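PDB 3CNH: hydrolase family protein from Deinococcus radiodurans R1, which is a predicted hydrolase of the haloacid dehalogenase-like superfamily, probably acting as a phosphatase, though its natural substrate is not established. Local coordinates for residues 91-97 against 186-191; 104-110 against 128-134; 38-42 against 64-68; 11-17 against 118-124. The contacts are given in a common frame with arbitrary orientation. Where two conformers were deposited one is given. Numbering follows the deposited sequence.

Contact 1: residues 91-97 against 186-191; sequences VLALARD and DAAQLR
Residues 91-97 are helical throughout, within helix 89-98, and residues 187-191 form the first turn of helix 187-196, with Asp186 as its N-cap. The two segment axes approach to 9.8 Å with their N-to-C directions 31° apart, so the helices run roughly parallel; CA of Val91 lies 4.8 Å from CA of Ala187. Asp186 and Gln189 close a capping box: Asp186 OD1 accepts from Gln189 N at 2.9 Å, and Gln189 OE1 accepts from Asp186 N at 3.1 Å, so the short polar side chain of Asp186 (chi1 p) serves an amide that has no helical carbonyl to bind. The small side chain of Ala187 permits the close approach, its CB lying 3.9 Å from Val91 CG2. The two helices pack side by side on one face of the parallel sheet of this Rossmann-like HAD fold, where Val91 and Leu190 also touch Trp9 of strand 6-9. Leu94 (chi1 t, chi2 p) points toward the partner helix and sets CD2 3.9 Å from Leu190 CD2, while Val91 CG1 is 4.3 Å from that same Leu190 CD2. At the solvent side the long Arg191 reaches across to helix 89-98, chi3 m bending its end so that Leu94 CD1 sits over one guanidinium face, 3.2 Å from Arg191 CZ. In the guanidinium plane, Arg191 NH1 forms a salt bridge with Asp97 OD2 at 3.1 Å; Asp97 OD1 pairs with Arg101.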
# COMPACT_ATOMS: atom_id res chain seq x y z
N VAL A 91 -5.79 8.25 11.10
CA VAL A 91 -4.74 8.59 10.12
C VAL A 91 -5.39 9.10 8.83
O VAL A 91 -4.95 10.06 8.19
CB VAL A 91 -3.74 7.47 9.88
CG1 VAL A 91 -2.80 7.87 8.77
CG2 VAL A 91 -3.00 7.19 11.17
N LEU A 92 -6.47 8.45 8.46
CA LEU A 92 -7.28 8.91 7.31
C LEU A 92 -7.69 10.32 7.44
O LEU A 92 -7.59 11.12 6.53
CB LEU A 92 -8.58 8.13 7.15
CG LEU A 92 -8.41 6.89 6.33
CD1 LEU A 92 -9.63 6.01 6.39
CD2 LEU A 92 -8.11 7.28 4.89
N ALA A 93 -8.20 10.63 8.62
CA ALA A 93 -8.69 11.96 8.89
C ALA A 93 -7.56 12.99 8.78
O ALA A 93 -7.74 14.09 8.28
CB ALA A 93 -9.36 12.05 10.29
N LEU A 94 -6.39 12.60 9.25
CA LEU A 94 -5.22 13.50 9.20
C LEU A 94 -4.85 13.77 7.74
O LEU A 94 -4.60 14.91 7.31
CB LEU A 94 -4.02 12.84 9.91
CG LEU A 94 -2.66 13.52 9.77
CD1 LEU A 94 -2.64 14.94 10.28
CD2 LEU A 94 -1.55 12.67 10.46
N ALA A 95 -4.80 12.69 7.00
CA ALA A 95 -4.40 12.77 5.58
C ALA A 95 -5.42 13.62 4.82
O ALA A 95 -5.07 14.46 4.01
CB ALA A 95 -4.25 11.40 4.95
N ARG A 96 -6.69 13.41 5.12
CA ARG A 96 -7.75 14.19 4.45
C ARG A 96 -7.59 15.67 4.72
O ARG A 96 -7.81 16.53 3.86
CB ARG A 96 -9.18 13.69 4.85
CG ARG A 96 -9.55 12.34 4.23
CD ARG A 96 -10.91 11.68 4.70
NE ARG A 96 -11.14 10.41 3.97
CZ ARG A 96 -11.93 9.41 4.34
NH1 ARG A 96 -12.54 9.43 5.51
NH2 ARG A 96 -12.04 8.33 3.56
N ASP A 97 -7.20 15.99 5.95
CA ASP A 97 -7.00 17.37 6.35
C ASP A 97 -5.82 17.98 5.61
O ASP A 97 -5.91 19.03 4.99
CB ASP A 97 -6.73 17.41 7.86
CG ASP A 97 -6.52 18.79 8.40
OD1 ASP A 97 -7.05 19.75 7.83
OD2 ASP A 97 -5.82 18.90 9.42
N ASP A 186 1.16 6.30 15.00
CA ASP A 186 -0.23 6.72 15.19
C ASP A 186 -0.46 8.14 14.71
O ASP A 186 0.48 8.87 14.43
CB ASP A 186 -0.72 6.54 16.63
CG ASP A 186 0.08 7.33 17.65
OD1 ASP A 186 0.07 8.57 17.63
OD2 ASP A 186 0.68 6.68 18.53
N ALA A 187 -1.73 8.49 14.61
CA ALA A 187 -2.11 9.76 14.01
C ALA A 187 -1.49 10.95 14.75
O ALA A 187 -1.04 11.90 14.13
CB ALA A 187 -3.66 9.91 13.95
N ALA A 188 -1.51 10.91 16.08
CA ALA A 188 -1.00 12.04 16.85
C ALA A 188 0.49 12.22 16.67
O ALA A 188 0.99 13.34 16.53
CB ALA A 188 -1.36 11.93 18.36
N GLN A 189 1.17 11.10 16.71
CA GLN A 189 2.62 11.08 16.53
C GLN A 189 2.99 11.56 15.11
O GLN A 189 3.88 12.41 14.91
CB GLN A 189 3.19 9.68 16.84
CG GLN A 189 4.56 9.40 16.26
CD GLN A 189 4.52 8.81 14.85
OE1 GLN A 189 3.56 8.12 14.48
NE2 GLN A 189 5.59 9.00 14.08
N LEU A 190 2.25 11.07 14.14
CA LEU A 190 2.55 11.41 12.75
C LEU A 190 2.33 12.90 12.53
O LEU A 190 3.13 13.58 11.91
CB LEU A 190 1.68 10.60 11.78
CG LEU A 190 1.91 10.82 10.28
CD1 LEU A 190 3.36 10.58 9.84
CD2 LEU A 190 0.99 9.88 9.45
N ARG A 191 1.25 13.41 13.11
CA ARG A 191 0.92 14.83 12.96
C ARG A 191 2.03 15.69 13.54
O ARG A 191 2.46 16.66 12.92
CB ARG A 191 -0.44 15.23 13.58
CG ARG A 191 -0.85 16.69 13.25
CD ARG A 191 -2.20 17.16 13.87
NE ARG A 191 -3.40 16.54 13.28
CZ ARG A 191 -4.10 17.04 12.25
NH1 ARG A 191 -3.71 18.14 11.63
NH2 ARG A 191 -5.20 16.41 11.81

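Contact 2: residues 104-110 against 128-134; sequences MYSLNNE and LLAFFTS. With PO4 (phosphate ion), chain D.
Strands 104-108 and 131-133 are the parallel pair of a beta-alpha-beta unit, joined through helix 112-122, with axes 4.6 Å apart and 10° from parallel. Register pairs are Ser106-Phe131, Leu107-Phe132 and Asn108-Thr133. The ladder runs Leu129 N to Met104 O (2.8 Å), Ser106 N to Ala130 O (2.9 Å), Phe132 N to Ser106 O (3.0 Å), Asn108 N to Phe132 O (3.2 Å) and Ser134 N to Asn108 O (2.9 Å). Leu107 (chi1 t, chi2 p) brings CD1 3.6 Å from Phe132 CB. Tyr105 and Phe132, both chi1 m, hold their rings nearly parallel (16°) but slid apart, centroids 5.5 Å away, beside helix 144-154. On the face bearing Ser106 (chi1 p), Asn108 (p) and Thr133 (m), compact polar groups suit a buried network: Asn108 OD1 accepts from Ser106 OG and Thr133 OG1, both at 2.8 Å. Past the strand, Asn109 N donates to phosphate O1 at 2.7 Å, and Ser134 OG (chi1 p), also bonded to Glu51, accepts from Glu110 N at 2.9 Å.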
# COMPACT_ATOMS: atom_id res chain seq x y z
N MSE A 104 -0.14 15.53 -2.46
CA MSE A 104 0.15 14.23 -1.88
C MSE A 104 -0.13 13.12 -2.87
O MSE A 104 -1.02 13.20 -3.70
CB MSE A 104 -0.65 14.05 -0.58
CG MSE A 104 -0.59 15.28 0.30
SE MSE A 104 -1.20 15.00 2.13
CE MSE A 104 -2.75 13.92 1.69
N TYR A 105 0.63 12.05 -2.71
CA TYR A 105 0.60 10.91 -3.64
C TYR A 105 0.77 9.62 -2.86
O TYR A 105 1.31 9.63 -1.76
CB TYR A 105 1.79 11.03 -4.61
CG TYR A 105 1.94 12.38 -5.27
CD1 TYR A 105 2.63 13.40 -4.66
CD2 TYR A 105 1.37 12.64 -6.50
CE1 TYR A 105 2.72 14.66 -5.25
CE2 TYR A 105 1.48 13.86 -7.12
CZ TYR A 105 2.17 14.89 -6.50
OH TYR A 105 2.26 16.14 -7.10
N SER A 106 0.26 8.52 -3.40
CA SER A 106 0.58 7.22 -2.77
C SER A 106 1.88 6.74 -3.33
O SER A 106 2.27 7.03 -4.48
CB SER A 106 -0.50 6.12 -2.96
OG SER A 106 -0.37 5.45 -4.21
N LEU A 107 2.53 5.93 -2.51
CA LEU A 107 3.73 5.17 -2.93
C LEU A 107 3.59 3.86 -2.16
O LEU A 107 3.85 3.80 -0.96
CB LEU A 107 5.03 5.91 -2.62
CG LEU A 107 6.27 5.26 -3.23
CD1 LEU A 107 6.25 5.41 -4.77
CD2 LEU A 107 7.59 5.82 -2.70
N ASN A 108 3.05 2.86 -2.84
CA ASN A 108 2.57 1.67 -2.14
C ASN A 108 2.62 0.43 -2.96
O ASN A 108 2.68 0.48 -4.19
CB ASN A 108 1.10 1.89 -1.70
CG ASN A 108 0.11 1.87 -2.87
OD1 ASN A 108 0.18 2.70 -3.78
ND2 ASN A 108 -0.85 0.93 -2.82
N ASN A 109 2.70 -0.67 -2.23
CA ASN A 109 2.71 -2.01 -2.85
C ASN A 109 1.34 -2.67 -2.75
O ASN A 109 0.81 -2.89 -1.66
CB ASN A 109 3.69 -2.93 -2.14
CG ASN A 109 5.16 -2.48 -2.25
OD1 ASN A 109 5.51 -1.59 -3.06
ND2 ASN A 109 6.04 -3.15 -1.46
N GLU A 110 0.81 -3.05 -3.90
CA GLU A 110 -0.52 -3.65 -3.94
C GLU A 110 -0.85 -4.11 -5.33
O GLU A 110 -0.49 -3.46 -6.30
CB GLU A 110 -1.60 -2.64 -3.56
CG GLU A 110 -2.92 -3.26 -3.08
CD GLU A 110 -2.78 -3.90 -1.71
OE1 GLU A 110 -2.60 -3.15 -0.74
OE2 GLU A 110 -2.82 -5.15 -1.60
N LEU A 128 -5.31 12.15 -2.53
CA LEU A 128 -4.08 11.72 -3.18
C LEU A 128 -4.27 11.96 -4.67
O LEU A 128 -5.22 11.47 -5.30
CB LEU A 128 -3.73 10.25 -2.89
CG LEU A 128 -3.59 9.90 -1.40
CD1 LEU A 128 -3.36 8.39 -1.18
CD2 LEU A 128 -2.51 10.80 -0.75
N LEU A 129 -3.29 12.65 -5.25
CA LEU A 129 -3.34 13.14 -6.63
C LEU A 129 -2.95 12.10 -7.66
O LEU A 129 -3.30 12.17 -8.82
CB LEU A 129 -2.48 14.42 -6.78
CG LEU A 129 -2.81 15.53 -5.78
CD1 LEU A 129 -1.77 16.60 -5.95
CD2 LEU A 129 -4.25 16.05 -5.96
N ALA A 130 -2.16 11.14 -7.22
CA ALA A 130 -1.74 10.03 -8.08
C ALA A 130 -1.32 8.89 -7.18
O ALA A 130 -0.99 9.09 -6.01
CB ALA A 130 -0.64 10.40 -9.05
N PHE A 131 -1.32 7.72 -7.77
CA PHE A 131 -1.08 6.50 -7.03
C PHE A 131 0.10 5.75 -7.65
O PHE A 131 -0.07 5.05 -8.63
CB PHE A 131 -2.33 5.63 -7.02
CG PHE A 131 -3.45 6.22 -6.21
CD1 PHE A 131 -4.28 7.18 -6.75
CD2 PHE A 131 -3.63 5.84 -4.89
CE1 PHE A 131 -5.28 7.75 -5.99
CE2 PHE A 131 -4.62 6.38 -4.10
CZ PHE A 131 -5.44 7.39 -4.64
N PHE A 132 1.26 5.94 -7.04
CA PHE A 132 2.50 5.31 -7.53
C PHE A 132 2.59 3.94 -6.88
O PHE A 132 3.27 3.72 -5.89
CB PHE A 132 3.71 6.21 -7.23
CG PHE A 132 3.55 7.61 -7.77
CD1 PHE A 132 3.06 7.83 -9.02
CD2 PHE A 132 3.91 8.69 -6.99
CE1 PHE A 132 2.90 9.15 -9.52
CE2 PHE A 132 3.77 10.01 -7.49
CZ PHE A 132 3.25 10.23 -8.74
N THR A 133 1.83 3.06 -7.49
CA THR A 133 1.59 1.72 -6.98
C THR A 133 2.42 0.67 -7.71
O THR A 133 2.59 0.73 -8.93
CB THR A 133 0.12 1.37 -7.07
OG1 THR A 133 -0.67 2.38 -6.43
CG2 THR A 133 -0.15 -0.02 -6.46
N SER A 134 2.89 -0.30 -6.95
CA SER A 134 3.77 -1.34 -7.51
C SER A 134 3.25 -2.03 -8.75
O SER A 134 3.99 -2.33 -9.67
CB SER A 134 4.09 -2.42 -6.46
OG SER A 134 2.88 -3.00 -5.96
P PO4 D . 1.46 -0.87 1.17
O1 PO4 D . 2.70 -0.49 0.48
O2 PO4 D . 1.71 -0.93 2.68
O3 PO4 D . 0.20 -0.09 0.79
O4 PO4 D . 1.08 -2.33 0.89

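Contact 3: residues 38-42 against 64-68; sequences DFTER and VVFYQ
Residues 38-42 are a turn of helix 36-51; across from them, Val64 ends helix 57-64 and Val65 begins a loop, with Phe66 centring an inverse gamma turn. CA of Arg42 lies 5.1 Å from CA of Val64. The aromatic contact is a cation-pi stack: the Arg42 guanidinium lies flat on Tyr67, planes at 6°, with CZ 3.7 Å from the ring centroid and 14° off its normal. Arg42 (chi1 m, chi2 and chi3 t) extends far enough to lay CD over the same ring, a CH-pi contact 3.9 Å from the Tyr67 centroid. Tyr67 (chi1 p) presents its broad ring, which Arg70 also meets in a cation-pi contact. Helix 36-51 and the loop between helices 57-64 and 74-83 belong to the helical region inserted after strand 6-9, consistent with a HAD cap domain. Among charges, one turn of helix brings Arg42 NE within 3.0 Å of Asp38 OD1 in a salt bridge, while Arg42 NH1 bonds to Gln63 O. Asp38 OD2 is 2.8 Å from Tyr67 OH. Apolar packing involves Phe39 (chi1 t), whose CE1 reaches 3.5 Å from Val64 CG1 and 4.2 Å from Val65 CG2; the valines offer compact methyls, Val65 CG2 at the ring edge.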
# COMPACT_ATOMS: atom_id res chain seq x y z
N ASP A 38 -0.22 -25.47 2.09
CA ASP A 38 -0.16 -25.46 0.62
C ASP A 38 -0.49 -24.05 0.13
O ASP A 38 0.18 -23.50 -0.74
CB ASP A 38 -1.13 -26.51 0.02
CG ASP A 38 -0.80 -26.89 -1.43
OD1 ASP A 38 0.26 -26.49 -1.95
OD2 ASP A 38 -1.60 -27.65 -2.03
N PHE A 39 -1.51 -23.46 0.74
CA PHE A 39 -1.94 -22.10 0.36
C PHE A 39 -0.83 -21.09 0.58
O PHE A 39 -0.52 -20.27 -0.29
CB PHE A 39 -3.22 -21.71 1.15
CG PHE A 39 -3.59 -20.25 1.07
CD1 PHE A 39 -4.17 -19.73 -0.07
CD2 PHE A 39 -3.44 -19.43 2.15
CE1 PHE A 39 -4.55 -18.41 -0.15
CE2 PHE A 39 -3.81 -18.12 2.07
CZ PHE A 39 -4.37 -17.61 0.91
N THR A 40 -0.21 -21.17 1.75
CA THR A 40 0.85 -20.23 2.11
C THR A 40 2.06 -20.35 1.18
O THR A 40 2.61 -19.34 0.75
CB THR A 40 1.30 -20.39 3.57
OG1 THR A 40 0.21 -19.95 4.40
CG2 THR A 40 2.52 -19.49 3.89
N GLU A 41 2.41 -21.58 0.88
CA GLU A 41 3.58 -21.84 0.02
C GLU A 41 3.31 -21.32 -1.40
O GLU A 41 4.15 -20.66 -2.04
CB GLU A 41 4.02 -23.30 0.07
CG GLU A 41 5.38 -23.44 -0.54
CD GLU A 41 6.29 -22.25 -0.18
OE1 GLU A 41 6.70 -21.48 -1.11
OE2 GLU A 41 6.54 -22.04 1.03
N ARG A 42 2.11 -21.58 -1.87
CA ARG A 42 1.72 -21.13 -3.23
C ARG A 42 1.64 -19.62 -3.33
O ARG A 42 2.06 -19.01 -4.31
CB ARG A 42 0.43 -21.81 -3.68
CG ARG A 42 0.64 -23.28 -3.97
CD ARG A 42 -0.66 -24.03 -4.21
NE ARG A 42 -0.42 -25.38 -4.68
CZ ARG A 42 -0.35 -25.71 -5.97
NH1 ARG A 42 -0.53 -24.76 -6.88
NH2 ARG A 42 -0.13 -26.94 -6.36
N VAL A 64 -2.95 -20.34 -6.59
CA VAL A 64 -2.95 -20.28 -5.12
C VAL A 64 -4.15 -20.95 -4.47
O VAL A 64 -4.05 -21.47 -3.34
CB VAL A 64 -2.74 -18.84 -4.65
CG1 VAL A 64 -2.87 -18.74 -3.15
CG2 VAL A 64 -1.37 -18.33 -5.11
N VAL A 65 -5.27 -20.96 -5.20
CA VAL A 65 -6.53 -21.50 -4.71
C VAL A 65 -7.20 -22.53 -5.58
O VAL A 65 -7.54 -23.62 -5.10
CB VAL A 65 -7.55 -20.36 -4.42
CG1 VAL A 65 -8.85 -20.93 -3.87
CG2 VAL A 65 -6.97 -19.37 -3.42
N PHE A 66 -7.36 -22.21 -6.86
CA PHE A 66 -8.14 -23.05 -7.78
C PHE A 66 -7.31 -24.04 -8.58
O PHE A 66 -7.54 -24.26 -9.77
CB PHE A 66 -9.02 -22.17 -8.66
CG PHE A 66 -9.99 -21.33 -7.86
CD1 PHE A 66 -11.19 -21.87 -7.43
CD2 PHE A 66 -9.66 -20.04 -7.49
CE1 PHE A 66 -12.07 -21.11 -6.67
CE2 PHE A 66 -10.53 -19.28 -6.73
CZ PHE A 66 -11.73 -19.83 -6.31
N TYR A 67 -6.41 -24.69 -7.87
CA TYR A 67 -5.51 -25.73 -8.45
C TYR A 67 -6.11 -27.10 -8.23
O TYR A 67 -5.58 -28.15 -8.67
CB TYR A 67 -4.08 -25.67 -7.87
CG TYR A 67 -4.01 -25.78 -6.37
CD1 TYR A 67 -3.89 -27.02 -5.75
CD2 TYR A 67 -4.06 -24.64 -5.57
CE1 TYR A 67 -3.84 -27.11 -4.37
CE2 TYR A 67 -4.01 -24.75 -4.20
CZ TYR A 67 -3.90 -25.97 -3.62
OH TYR A 67 -3.86 -26.04 -2.26
N GLN A 68 -7.26 -27.10 -7.57
CA GLN A 68 -8.06 -28.32 -7.37
C GLN A 68 -9.52 -27.89 -7.27
O GLN A 68 -9.76 -26.69 -7.15
CB GLN A 68 -7.63 -29.10 -6.14
CG GLN A 68 -7.83 -28.40 -4.84
CD GLN A 68 -7.34 -29.25 -3.67
OE1 GLN A 68 -6.15 -29.56 -3.57
NE2 GLN A 68 -8.26 -29.66 -2.82

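Contact 4: residues 11-17 against 118-124; sequences IGGVLLT and RIRTFGL. With NA (sodium ion), chain C; PO4 (phosphate ion), chain D.
Leu16 (chi1 m, chi2 t) drives its side chain against Phe122, CD2 standing over the ring face in a CH-pi contact, 3.9 Å from the Phe122 centroid and 25° off its normal. Its CD1 lies 3.7 Å from Arg118 CB and 4.0 Å from Leu124 CD1, and also over one face of the Arg118 guanidinium. Residues 11-17 form an irregular loop, turned back on itself by bonds from Val14 N, Leu15 N and Leu16 N to Ile11 O (3.1, 2.9 and 3.2 Å). Opposite them, helix 112-122 closes in a Schellman motif with Gly123 at the positive-phi position, which glycine accepts readily; CA of Leu16 and CA of Arg118 are 8.3 Å apart. Segment 11-17 is the loop following the first strand, where HAD enzymes characteristically bind phosphate and metal. Gly12 O binds sodium at 2.3 Å, alongside Asp10, Asp166, two waters and phosphate O2. Gly12 N donates to phosphate O3 at 2.8 Å; the lack of a side chain leaves room, since a CB here would crowd phosphate O2. Arg118, bent by chi3 p, donates through NH1 and NH2 to Thr17 O at 2.9 and 3.0 Å, its length letting two donors of one guanidinium share that single acceptor; Ser85 also bonds NH1. Ile11 CG2 packs 3.6 Å from Arg118 NH2 and 3.9 Å from Leu124 CD1.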
# COMPACT_ATOMS: atom_id res chain seq x y z
N ILE A 11 -0.15 3.07 1.91
CA ILE A 11 -1.60 2.90 2.17
C ILE A 11 -1.82 1.86 3.27
O ILE A 11 -2.30 2.16 4.35
CB ILE A 11 -2.40 2.60 0.93
CG1 ILE A 11 -2.20 3.75 -0.08
CG2 ILE A 11 -3.90 2.42 1.25
CD1 ILE A 11 -2.95 3.57 -1.41
N GLY A 12 -1.40 0.64 3.00
CA GLY A 12 -1.55 -0.45 4.00
C GLY A 12 -0.76 -0.22 5.28
O GLY A 12 0.45 -0.02 5.23
N GLY A 13 -1.46 -0.28 6.40
CA GLY A 13 -0.89 -0.06 7.72
C GLY A 13 -0.77 1.39 8.13
O GLY A 13 -0.29 1.70 9.23
N VAL A 14 -1.23 2.26 7.24
CA VAL A 14 -1.18 3.71 7.47
C VAL A 14 -2.58 4.30 7.32
O VAL A 14 -3.26 4.64 8.31
CB VAL A 14 -0.15 4.38 6.56
CG1 VAL A 14 -0.12 5.89 6.70
CG2 VAL A 14 1.27 3.83 6.86
N LEU A 15 -3.03 4.36 6.08
CA LEU A 15 -4.37 4.91 5.76
C LEU A 15 -5.48 3.89 5.97
O LEU A 15 -6.59 4.18 6.39
CB LEU A 15 -4.40 5.42 4.32
CG LEU A 15 -3.50 6.62 4.05
CD1 LEU A 15 -3.40 6.90 2.54
CD2 LEU A 15 -3.98 7.85 4.83
N LEU A 16 -5.14 2.67 5.62
CA LEU A 16 -6.04 1.51 5.72
C LEU A 16 -5.29 0.37 6.34
O LEU A 16 -4.08 0.41 6.51
CB LEU A 16 -6.52 1.07 4.33
CG LEU A 16 -7.18 2.10 3.38
CD1 LEU A 16 -7.46 1.46 2.00
CD2 LEU A 16 -8.43 2.72 3.99
N THR A 17 -6.04 -0.67 6.66
CA THR A 17 -5.40 -1.93 7.08
C THR A 17 -4.64 -2.46 5.87
O THR A 17 -4.80 -2.01 4.75
CB THR A 17 -6.45 -2.99 7.49
OG1 THR A 17 -7.37 -3.19 6.41
CG2 THR A 17 -7.18 -2.56 8.73
N ARG A 118 -9.69 -0.50 -3.05
CA ARG A 118 -9.38 0.27 -1.82
C ARG A 118 -9.52 1.76 -2.09
O ARG A 118 -10.11 2.51 -1.32
CB ARG A 118 -7.98 -0.10 -1.30
CG ARG A 118 -8.01 -1.46 -0.58
CD ARG A 118 -6.67 -2.18 -0.60
NE ARG A 118 -5.58 -1.51 0.11
CZ ARG A 118 -5.30 -1.70 1.40
NH1 ARG A 118 -6.10 -2.41 2.18
NH2 ARG A 118 -4.24 -1.08 1.91
N ILE A 119 -9.03 2.16 -3.24
CA ILE A 119 -9.06 3.59 -3.61
C ILE A 119 -10.49 4.06 -3.74
O ILE A 119 -10.89 5.11 -3.20
CB ILE A 119 -8.26 3.83 -4.92
CG1 ILE A 119 -6.77 3.63 -4.64
CG2 ILE A 119 -8.50 5.23 -5.48
CD1 ILE A 119 -5.95 3.42 -5.90
N ARG A 120 -11.30 3.28 -4.43
CA ARG A 120 -12.69 3.71 -4.69
C ARG A 120 -13.52 3.62 -3.42
O ARG A 120 -14.30 4.52 -3.11
CB ARG A 120 -13.37 2.89 -5.79
CG ARG A 120 -14.15 1.67 -5.30
CD ARG A 120 -15.03 1.08 -6.41
NE ARG A 120 -14.21 0.38 -7.35
CZ ARG A 120 -14.01 -0.93 -7.34
NH1 ARG A 120 -13.19 -1.47 -8.21
NH2 ARG A 120 -14.61 -1.69 -6.44
N THR A 121 -13.34 2.54 -2.68
CA THR A 121 -14.17 2.32 -1.48
C THR A 121 -13.96 3.36 -0.40
O THR A 121 -14.90 3.81 0.28
CB THR A 121 -13.95 0.87 -0.93
OG1 THR A 121 -14.27 -0.06 -1.97
CG2 THR A 121 -14.78 0.61 0.32
N PHE A 122 -12.72 3.80 -0.26
CA PHE A 122 -12.35 4.72 0.82
C PHE A 122 -12.07 6.15 0.36
O PHE A 122 -11.62 6.98 1.13
CB PHE A 122 -11.23 4.14 1.67
CG PHE A 122 -11.62 2.85 2.29
CD1 PHE A 122 -12.48 2.82 3.36
CD2 PHE A 122 -11.18 1.65 1.76
CE1 PHE A 122 -12.89 1.60 3.92
CE2 PHE A 122 -11.59 0.41 2.30
CZ PHE A 122 -12.44 0.40 3.40
N GLY A 123 -12.36 6.39 -0.91
CA GLY A 123 -12.20 7.75 -1.48
C GLY A 123 -10.80 8.33 -1.38
O GLY A 123 -10.62 9.54 -1.13
N LEU A 124 -9.81 7.47 -1.59
CA LEU A 124 -8.41 7.88 -1.41
C LEU A 124 -8.00 8.98 -2.39
O LEU A 124 -7.13 9.80 -2.13
CB LEU A 124 -7.45 6.70 -1.45
CG LEU A 124 -7.74 5.57 -0.43
CD1 LEU A 124 -6.69 4.45 -0.55
CD2 LEU A 124 -7.85 6.11 1.01
NA NA C . 2.68 -0.47 5.08
P PO4 D . 1.46 -0.87 1.17
O1 PO4 D . 2.70 -0.49 0.48
O2 PO4 D . 1.71 -0.93 2.68
O3 PO4 D . 0.20 -0.09 0.79
O4 PO4 D . 1.08 -2.33 0.89
O HOH W 1 2.05 -2.56 5.92
O HOH W 2 4.81 -0.86 4.44

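In the fold
Contacts 1, 2 and 4 gather about the parallel sheet, whereas contact 3 lies in the outlying helical region, its centre about 38 Å from that of contact 1 and about 27 Å from that of contact 4. Contact 4 sits between the other two sheet-associated contacts, centred about 11 Å from contact 2 and about 13 Å from contact 1. Its helix 112-122 links the strands of contact 2, and Phe122 O probably accepts a hydrogen bond from Arg96 of contact 1. In sequence, contact 3 falls between the segments of contact 4; the helical insertion leaves after strand 6-9 and rejoins the sheet domain before strand 103-108. Contacts 2 and 4 share the phosphate, at the presumed active site.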